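Local structure of acyl-[acyl-carrier-protein]--UDP-N-acetylglucosamine O-acyltransferase (Helicobacter pylori, 1J2Z) at residues Val177-Thr182 with Ala212-Leu217; Glu226-Glu231 with Glu243-Ile248. The protein transfers a (3R)-hydroxyacyl chain from acyl carrier protein to the 3-hydroxyl of UDP-N-acetylglucosamine, the first step of lipid A synthesis. All coordinates share one frame; numbering follows the deposited sequence.

Interaction 1 of 2, residues Val177-Thr182 with Ala212-Leu217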
ATOM      1  N   VAL A 177     -20.132   3.647  11.825  1.00 23.29           N
ATOM      2  CA  VAL A 177     -20.724   2.320  11.795  1.00 21.58           C
ATOM      3  C   VAL A 177     -21.148   1.903  13.199  1.00 26.50           C
ATOM      4  O   VAL A 177     -20.317   1.791  14.098  1.00 26.66           O
ATOM      5  CB  VAL A 177     -19.730   1.280  11.250  1.00 20.97           C
ATOM      6  CG1 VAL A 177     -20.404  -0.079  11.162  1.00 19.15           C
ATOM      7  CG2 VAL A 177     -19.212   1.720   9.883  1.00 21.68           C
ATOM      8  N   PRO A 178     -22.454   1.660  13.400  1.00 28.82           N
ATOM      9  CA  PRO A 178     -22.995   1.255  14.699  1.00 28.35           C
ATOM     10  C   PRO A 178     -22.475  -0.114  15.123  1.00 25.83           C
ATOM     11  O   PRO A 178     -22.010  -0.898  14.293  1.00 24.75           O
ATOM     12  CB  PRO A 178     -24.500   1.266  14.456  1.00 33.46           C
ATOM     13  CG  PRO A 178     -24.593   0.809  13.029  1.00 30.76           C
ATOM     14  CD  PRO A 178     -23.506   1.635  12.367  1.00 30.31           C
ATOM     15  N   PRO A 179     -22.558  -0.426  16.422  1.00 22.75           N
ATOM     16  CA  PRO A 179     -22.077  -1.714  16.927  1.00 24.97           C
ATOM     17  C   PRO A 179     -22.565  -2.995  16.248  1.00 25.97           C
ATOM     18  O   PRO A 179     -23.710  -3.098  15.806  1.00 27.53           O
ATOM     19  CB  PRO A 179     -22.431  -1.666  18.419  1.00 24.02           C
ATOM     20  CG  PRO A 179     -23.509  -0.645  18.511  1.00 34.59           C
ATOM     21  CD  PRO A 179     -23.102   0.400  17.514  1.00 26.16           C
ATOM     22  N   TYR A 180     -21.649  -3.955  16.156  1.00 24.55           N
ATOM     23  CA  TYR A 180     -21.909  -5.269  15.579  1.00 27.46           C
ATOM     24  C   TYR A 180     -22.304  -5.334  14.103  1.00 26.41           C
ATOM     25  O   TYR A 180     -22.903  -6.317  13.664  1.00 29.29           O
ATOM     26  CB  TYR A 180     -22.958  -5.986  16.434  1.00 29.11           C
ATOM     27  CG  TYR A 180     -22.551  -6.097  17.888  1.00 34.45           C
ATOM     28  CD1 TYR A 180     -23.165  -5.321  18.873  1.00 36.49           C
ATOM     29  CD2 TYR A 180     -21.525  -6.960  18.276  1.00 38.14           C
ATOM     30  CE1 TYR A 180     -22.761  -5.404  20.208  1.00 34.30           C
ATOM     31  CE2 TYR A 180     -21.117  -7.051  19.599  1.00 32.46           C
ATOM     32  CZ  TYR A 180     -21.736  -6.273  20.560  1.00 35.81           C
ATOM     33  OH  TYR A 180     -21.319  -6.367  21.867  1.00 41.93           O
ATOM     34  N   CYS A 181     -21.961  -4.305  13.332  1.00 25.38           N
ATOM     35  CA  CYS A 181     -22.293  -4.289  11.911  1.00 25.62           C
ATOM     36  C   CYS A 181     -21.115  -4.653  11.019  1.00 27.76           C
ATOM     37  O   CYS A 181     -19.962  -4.438  11.377  1.00 26.39           O
ATOM     38  CB  CYS A 181     -22.799  -2.909  11.494  1.00 28.01           C
ATOM     39  SG  CYS A 181     -24.343  -2.440  12.256  1.00 27.82           S
ATOM     40  N   THR A 182     -21.419  -5.217   9.855  1.00 27.96           N
ATOM     41  CA  THR A 182     -20.391  -5.573   8.888  1.00 30.28           C
ATOM     42  C   THR A 182     -20.522  -4.557   7.760  1.00 27.26           C
ATOM     43  O   THR A 182     -21.631  -4.240   7.331  1.00 32.69           O
ATOM     44  CB  THR A 182     -20.600  -6.986   8.323  1.00 31.64           C
ATOM     45  OG1 THR A 182     -21.884  -7.066   7.694  1.00 41.08           O
ATOM     46  CG2 THR A 182     -20.516  -8.011   9.429  1.00 31.05           C
ATOM     47  N   ALA A 212     -33.629  -7.165  15.559  1.00 38.00           N
ATOM     48  CA  ALA A 212     -34.909  -6.474  15.586  1.00 36.37           C
ATOM     49  C   ALA A 212     -34.697  -4.975  15.723  1.00 33.34           C
ATOM     50  O   ALA A 212     -35.288  -4.186  14.988  1.00 35.82           O
ATOM     51  CB  ALA A 212     -35.755  -6.993  16.750  1.00 34.42           C
ATOM     52  N   LEU A 213     -33.844  -4.592  16.668  1.00 34.25           N
ATOM     53  CA  LEU A 213     -33.546  -3.187  16.922  1.00 32.12           C
ATOM     54  C   LEU A 213     -33.113  -2.473  15.642  1.00 28.94           C
ATOM     55  O   LEU A 213     -33.662  -1.433  15.279  1.00 28.38           O
ATOM     56  CB  LEU A 213     -32.424  -3.067  17.959  1.00 28.16           C
ATOM     57  CG  LEU A 213     -32.361  -1.810  18.838  1.00 33.20           C
ATOM     58  CD1 LEU A 213     -30.936  -1.638  19.337  1.00 27.57           C
ATOM     59  CD2 LEU A 213     -32.798  -0.574  18.079  1.00 35.64           C
ATOM     60  N   TYR A 214     -32.119  -3.031  14.962  1.00 30.61           N
ATOM     61  CA  TYR A 214     -31.619  -2.422  13.739  1.00 31.46           C
ATOM     62  C   TYR A 214     -32.657  -2.397  12.627  1.00 35.19           C
ATOM     63  O   TYR A 214     -32.708  -1.449  11.840  1.00 33.85           O
ATOM     64  CB  TYR A 214     -30.353  -3.143  13.270  1.00 30.22           C
ATOM     65  CG  TYR A 214     -29.088  -2.651  13.947  1.00 26.62           C
ATOM     66  CD1 TYR A 214     -28.205  -3.540  14.559  1.00 23.60           C
ATOM     67  CD2 TYR A 214     -28.758  -1.294  13.948  1.00 29.36           C
ATOM     68  CE1 TYR A 214     -27.027  -3.092  15.150  1.00 25.93           C
ATOM     69  CE2 TYR A 214     -27.583  -0.834  14.537  1.00 27.19           C
ATOM     70  CZ  TYR A 214     -26.722  -1.736  15.134  1.00 24.64           C
ATOM     71  OH  TYR A 214     -25.555  -1.284  15.708  1.00 32.50           O
ATOM     72  N   LYS A 215     -33.490  -3.429  12.561  1.00 35.65           N
ATOM     73  CA  LYS A 215     -34.521  -3.478  11.534  1.00 37.60           C
ATOM     74  C   LYS A 215     -35.481  -2.305  11.712  1.00 35.61           C
ATOM     75  O   LYS A 215     -35.901  -1.679  10.740  1.00 36.38           O
ATOM     76  CB  LYS A 215     -35.261  -4.817  11.602  1.00 42.80           C
ATOM     77  CG  LYS A 215     -34.373  -5.984  11.179  1.00 55.73           C
ATOM     78  CD  LYS A 215     -34.991  -7.353  11.431  1.00 60.79           C
ATOM     79  CE  LYS A 215     -34.003  -8.458  11.039  1.00 63.16           C
ATOM     80  NZ  LYS A 215     -34.478  -9.830  11.369  1.00 53.16           N
ATOM     81  N   ARG A 216     -35.805  -1.990  12.960  1.00 34.29           N
ATOM     82  CA  ARG A 216     -36.703  -0.878  13.245  1.00 37.43           C
ATOM     83  C   ARG A 216     -35.983   0.455  13.082  1.00 38.89           C
ATOM     84  O   ARG A 216     -36.557   1.422  12.577  1.00 36.55           O
ATOM     85  CB  ARG A 216     -37.269  -1.005  14.662  1.00 35.97           C
ATOM     86  CG  ARG A 216     -38.266  -2.145  14.801  1.00 35.30           C
ATOM     87  CD  ARG A 216     -38.844  -2.244  16.201  1.00 43.80           C
ATOM     88  NE  ARG A 216     -37.888  -2.781  17.164  1.00 44.83           N
ATOM     89  CZ  ARG A 216     -37.407  -2.091  18.190  1.00 44.52           C
ATOM     90  NH1 ARG A 216     -37.797  -0.838  18.373  1.00 46.36           N
ATOM     91  NH2 ARG A 216     -36.545  -2.651  19.031  1.00 37.60           N
ATOM     92  N   LEU A 217     -34.718   0.499  13.491  1.00 33.04           N
ATOM     93  CA  LEU A 217     -33.930   1.721  13.383  1.00 32.14           C
ATOM     94  C   LEU A 217     -33.737   2.167  11.944  1.00 33.18           C
ATOM     95  O   LEU A 217     -33.793   3.365  11.643  1.00 29.40           O
ATOM     96  CB  LEU A 217     -32.553   1.535  14.025  1.00 31.06           C
ATOM     97  CG  LEU A 217     -32.472   1.651  15.546  1.00 26.23           C
ATOM     98  CD1 LEU A 217     -31.049   1.359  16.003  1.00 27.99           C
ATOM     99  CD2 LEU A 217     -32.907   3.050  15.976  1.00 26.13           C
TER
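P178 and the phenol of Y214 are the first pair to meet where the end of the left-handed beta-helix faces helix 204-217. P178 CG lies 3.7 Å from Y214 CE2, so the pyrrolidine ring covers one flank of the phenol from an oblique direction. P179 follows and gives the polar part of the contact: its carbonyl oxygen O accepts a hydrogen bond of 2.6 Å from Y214 OH. The C=O...OH angle of 128°, with the hydroxyl in the carbonyl plane, puts the donor on a lone pair, and the same oxygen sits at the ring edge, near the plane of the phenol. P179 N, although close to that hydroxyl, carries no hydrogen to share. From P178 to C181 the chain makes a type II beta turn, which carries it into strand 181-184 and brings C181 back to the aromatic ring. With SG anti to its own carbonyl carbon (chi1 -65°), the C181 side chain aims its sulfur at Y214: SG stands 4.2 Å from the centroid of the Y214 ring, 28° off the ring normal, an oblique sulfur-aromatic contact. I190 touches both P178 and C181, and I244 of helix 239-250 packs on P179 and Y214. The chemistry is thus that of one buried tyrosine joining the helical domain to the last coil: its hydroxyl is satisfied by a main-chain acceptor, and the directional bond restricts the position of the phenol, together with P178 and the C181 sulfur, which approach obliquely from the same side of the ring, and P179, which packs at the hydroxyl.

Interaction 2 of 2, residues Glu226-Glu231 with Glu243-Ile248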
ATOM      1  N   GLU A 226     -34.532  10.087  14.744  1.00 35.01           N
ATOM      2  CA  GLU A 226     -35.816  10.045  15.431  1.00 36.67           C
ATOM      3  C   GLU A 226     -36.132   8.649  15.955  1.00 35.68           C
ATOM      4  O   GLU A 226     -36.668   8.502  17.049  1.00 37.82           O
ATOM      5  CB  GLU A 226     -36.936  10.523  14.504  1.00 39.86           C
ATOM      6  CG  GLU A 226     -36.886  12.015  14.192  1.00 45.91           C
ATOM      7  CD  GLU A 226     -36.828  12.879  15.447  1.00 54.10           C
ATOM      8  OE1 GLU A 226     -35.727  13.356  15.806  1.00 54.65           O
ATOM      9  OE2 GLU A 226     -37.883  13.077  16.084  1.00 55.95           O
ATOM     10  N   SER A 227     -35.800   7.623  15.180  1.00 32.17           N
ATOM     11  CA  SER A 227     -36.056   6.255  15.616  1.00 35.14           C
ATOM     12  C   SER A 227     -35.164   5.919  16.804  1.00 32.90           C
ATOM     13  O   SER A 227     -35.578   5.209  17.722  1.00 31.08           O
ATOM     14  CB  SER A 227     -35.790   5.267  14.475  1.00 35.65           C
ATOM     15  OG  SER A 227     -36.695   5.477  13.409  1.00 39.05           O
ATOM     16  N   ALA A 228     -33.938   6.433  16.785  1.00 31.57           N
ATOM     17  CA  ALA A 228     -32.994   6.179  17.866  1.00 32.70           C
ATOM     18  C   ALA A 228     -33.502   6.788  19.172  1.00 32.97           C
ATOM     19  O   ALA A 228     -33.485   6.137  20.217  1.00 32.02           O
ATOM     20  CB  ALA A 228     -31.621   6.751  17.514  1.00 24.82           C
ATOM     21  N   LYS A 229     -33.955   8.037  19.104  1.00 34.36           N
ATOM     22  CA  LYS A 229     -34.468   8.725  20.284  1.00 34.66           C
ATOM     23  C   LYS A 229     -35.694   8.005  20.837  1.00 37.75           C
ATOM     24  O   LYS A 229     -35.828   7.831  22.048  1.00 39.28           O
ATOM     25  CB  LYS A 229     -34.802  10.181  19.939  1.00 37.06           C
ATOM     26  CG  LYS A 229     -33.593  10.960  19.441  1.00 36.02           C
ATOM     27  CD  LYS A 229     -33.773  12.465  19.517  1.00 41.59           C
ATOM     28  CE  LYS A 229     -34.821  12.965  18.550  1.00 47.41           C
ATOM     29  NZ  LYS A 229     -34.814  14.455  18.490  1.00 49.00           N
ATOM     30  N   LEU A 230     -36.582   7.571  19.948  1.00 36.80           N
ATOM     31  CA  LEU A 230     -37.779   6.857  20.369  1.00 39.55           C
ATOM     32  C   LEU A 230     -37.400   5.527  20.999  1.00 38.57           C
ATOM     33  O   LEU A 230     -38.040   5.067  21.944  1.00 40.60           O
ATOM     34  CB  LEU A 230     -38.703   6.611  19.174  1.00 41.49           C
ATOM     35  CG  LEU A 230     -39.498   7.820  18.679  1.00 45.69           C
ATOM     36  CD1 LEU A 230     -40.217   7.473  17.383  1.00 44.14           C
ATOM     37  CD2 LEU A 230     -40.497   8.238  19.754  1.00 48.08           C
ATOM     38  N   GLU A 231     -36.350   4.915  20.468  1.00 36.07           N
ATOM     39  CA  GLU A 231     -35.876   3.633  20.961  1.00 35.18           C
ATOM     40  C   GLU A 231     -35.369   3.766  22.397  1.00 38.53           C
ATOM     41  O   GLU A 231     -35.530   2.856  23.211  1.00 37.74           O
ATOM     42  CB  GLU A 231     -34.760   3.123  20.050  1.00 41.61           C
ATOM     43  CG  GLU A 231     -34.668   1.619  19.960  1.00 42.13           C
ATOM     44  CD  GLU A 231     -35.968   0.992  19.502  1.00 41.48           C
ATOM     45  OE1 GLU A 231     -36.532   1.449  18.488  1.00 42.87           O
ATOM     46  OE2 GLU A 231     -36.424   0.035  20.154  1.00 41.03           O
ATOM     47  N   GLU A 243     -26.235   1.564  24.111  1.00 32.12           N
ATOM     48  CA  GLU A 243     -24.966   1.501  23.397  1.00 34.99           C
ATOM     49  C   GLU A 243     -25.108   1.877  21.927  1.00 34.71           C
ATOM     50  O   GLU A 243     -24.327   2.662  21.396  1.00 30.29           O
ATOM     51  CB  GLU A 243     -24.400   0.088  23.505  1.00 36.49           C
ATOM     52  CG  GLU A 243     -23.014  -0.076  22.934  1.00 44.53           C
ATOM     53  CD  GLU A 243     -22.480  -1.478  23.137  1.00 53.13           C
ATOM     54  OE1 GLU A 243     -21.293  -1.712  22.818  1.00 55.68           O
ATOM     55  OE2 GLU A 243     -23.249  -2.345  23.613  1.00 47.47           O
ATOM     56  N   ILE A 244     -26.120   1.313  21.278  1.00 35.12           N
ATOM     57  CA  ILE A 244     -26.361   1.556  19.862  1.00 31.19           C
ATOM     58  C   ILE A 244     -26.955   2.925  19.541  1.00 28.65           C
ATOM     59  O   ILE A 244     -26.438   3.649  18.691  1.00 26.59           O
ATOM     60  CB  ILE A 244     -27.275   0.455  19.288  1.00 25.93           C
ATOM     61  CG1 ILE A 244     -26.549  -0.889  19.364  1.00 24.95           C
ATOM     62  CG2 ILE A 244     -27.671   0.781  17.856  1.00 29.93           C
ATOM     63  CD1 ILE A 244     -27.375  -2.078  18.949  1.00 19.90           C
ATOM     64  N   CYS A 245     -28.035   3.284  20.225  1.00 28.39           N
ATOM     65  CA  CYS A 245     -28.693   4.557  19.967  1.00 29.24           C
ATOM     66  C   CYS A 245     -27.904   5.795  20.375  1.00 27.30           C
ATOM     67  O   CYS A 245     -27.933   6.808  19.673  1.00 30.17           O
ATOM     68  CB  CYS A 245     -30.073   4.560  20.624  1.00 28.62           C
ATOM     69  SG  CYS A 245     -31.132   3.264  19.960  1.00 32.50           S
ATOM     70  N   SER A 246     -27.198   5.736  21.498  1.00 27.66           N
ATOM     71  CA  SER A 246     -26.421   6.901  21.917  1.00 26.14           C
ATOM     72  C   SER A 246     -25.281   7.103  20.922  1.00 23.87           C
ATOM     73  O   SER A 246     -24.877   8.234  20.647  1.00 23.81           O
ATOM     74  CB  SER A 246     -25.860   6.707  23.328  1.00 26.44           C
ATOM     75  OG  SER A 246     -24.880   5.690  23.349  1.00 31.41           O
ATOM     76  N   PHE A 247     -24.764   6.003  20.379  1.00 23.19           N
ATOM     77  CA  PHE A 247     -23.686   6.083  19.392  1.00 24.73           C
ATOM     78  C   PHE A 247     -24.206   6.849  18.178  1.00 21.68           C
ATOM     79  O   PHE A 247     -23.573   7.790  17.694  1.00 24.20           O
ATOM     80  CB  PHE A 247     -23.252   4.682  18.947  1.00 26.65           C
ATOM     81  CG  PHE A 247     -22.183   4.689  17.884  1.00 27.68           C
ATOM     82  CD1 PHE A 247     -20.859   4.951  18.213  1.00 23.52           C
ATOM     83  CD2 PHE A 247     -22.511   4.471  16.548  1.00 29.44           C
ATOM     84  CE1 PHE A 247     -19.874   4.996  17.230  1.00 20.03           C
ATOM     85  CE2 PHE A 247     -21.533   4.516  15.552  1.00 28.66           C
ATOM     86  CZ  PHE A 247     -20.212   4.778  15.895  1.00 23.27           C
ATOM     87  N   ILE A 248     -25.376   6.435  17.704  1.00 20.95           N
ATOM     88  CA  ILE A 248     -26.021   7.048  16.551  1.00 22.45           C
ATOM     89  C   ILE A 248     -26.288   8.538  16.727  1.00 21.75           C
ATOM     90  O   ILE A 248     -25.971   9.336  15.846  1.00 29.37           O
ATOM     91  CB  ILE A 248     -27.353   6.330  16.233  1.00 23.06           C
ATOM     92  CG1 ILE A 248     -27.063   4.928  15.699  1.00 30.17           C
ATOM     93  CG2 ILE A 248     -28.165   7.137  15.230  1.00 24.71           C
ATOM     94  CD1 ILE A 248     -28.307   4.060  15.521  1.00 27.91           C
TER
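A228 sets its methyl group against C245, with CB to CB at 4.1 Å, and the same CB touches I248 CG2 at 4.2 Å. The motif is a helical hairpin of consecutive helices, 224-234 and 239-250, in the helical C-terminal domain that follows the left-handed beta-helix of this hexapeptide-repeat acyltransferase. Over the two short segments the axes approach to 9.0 Å, and their N-to-C directions make an angle of 140°, roughly antiparallel but well short of exact antiparallelism. The CA atoms of A228 and C245 lie only 5.1 Å apart, consistent with the small side chain of A228 permitting this local approach. I248 stands one turn after C245 on the same helix face; its CG2 is turned anti to the backbone N, and this is the branch that meets the alanine.

E231, one turn after A228, contributes its aliphatic part. Its CB points at the partner helix, but the chain bends at chi2 (57°) and takes the carboxylate away from the interface to R216 of helix 204-217, with which OE2 forms a salt bridge. The charged end therefore has its counterion outside this helix pair, and what remains facing C245 is methylene. Neighbouring side chains complete the packing: L249 touches A228, L232 touches C245 and L224 touches I248. All four residues that touch across the pair are buried, and the interface is apolar in its side-chain contacts. The thiol of C245 faces helix 224-234, SG 3.6 Å from E231 CB and 3.7 Å from A228 O.

In the fold
Interactions 1 and 2 lie in series along the chain, their centres 10 Å apart, and together they bring the last coil of the beta-helix and three helices into one packed cluster whose contact residues are buried. I244 is one of the residues packing between them. The R216-E231 salt bridge links the two contacts, though its modelled length is short and doubtful, and L213 CD2 rests 3.4 Å from E231 CG beside it. F247 CE2 also approaches V177 O at 3.3 Å. Both contacts lie away from the substrate-binding residues and the octyl thioglucoside pocket: interaction 1 joins the end of the beta-helix to helix 204-217, and interaction 2 joins helices 224-234 and 239-250.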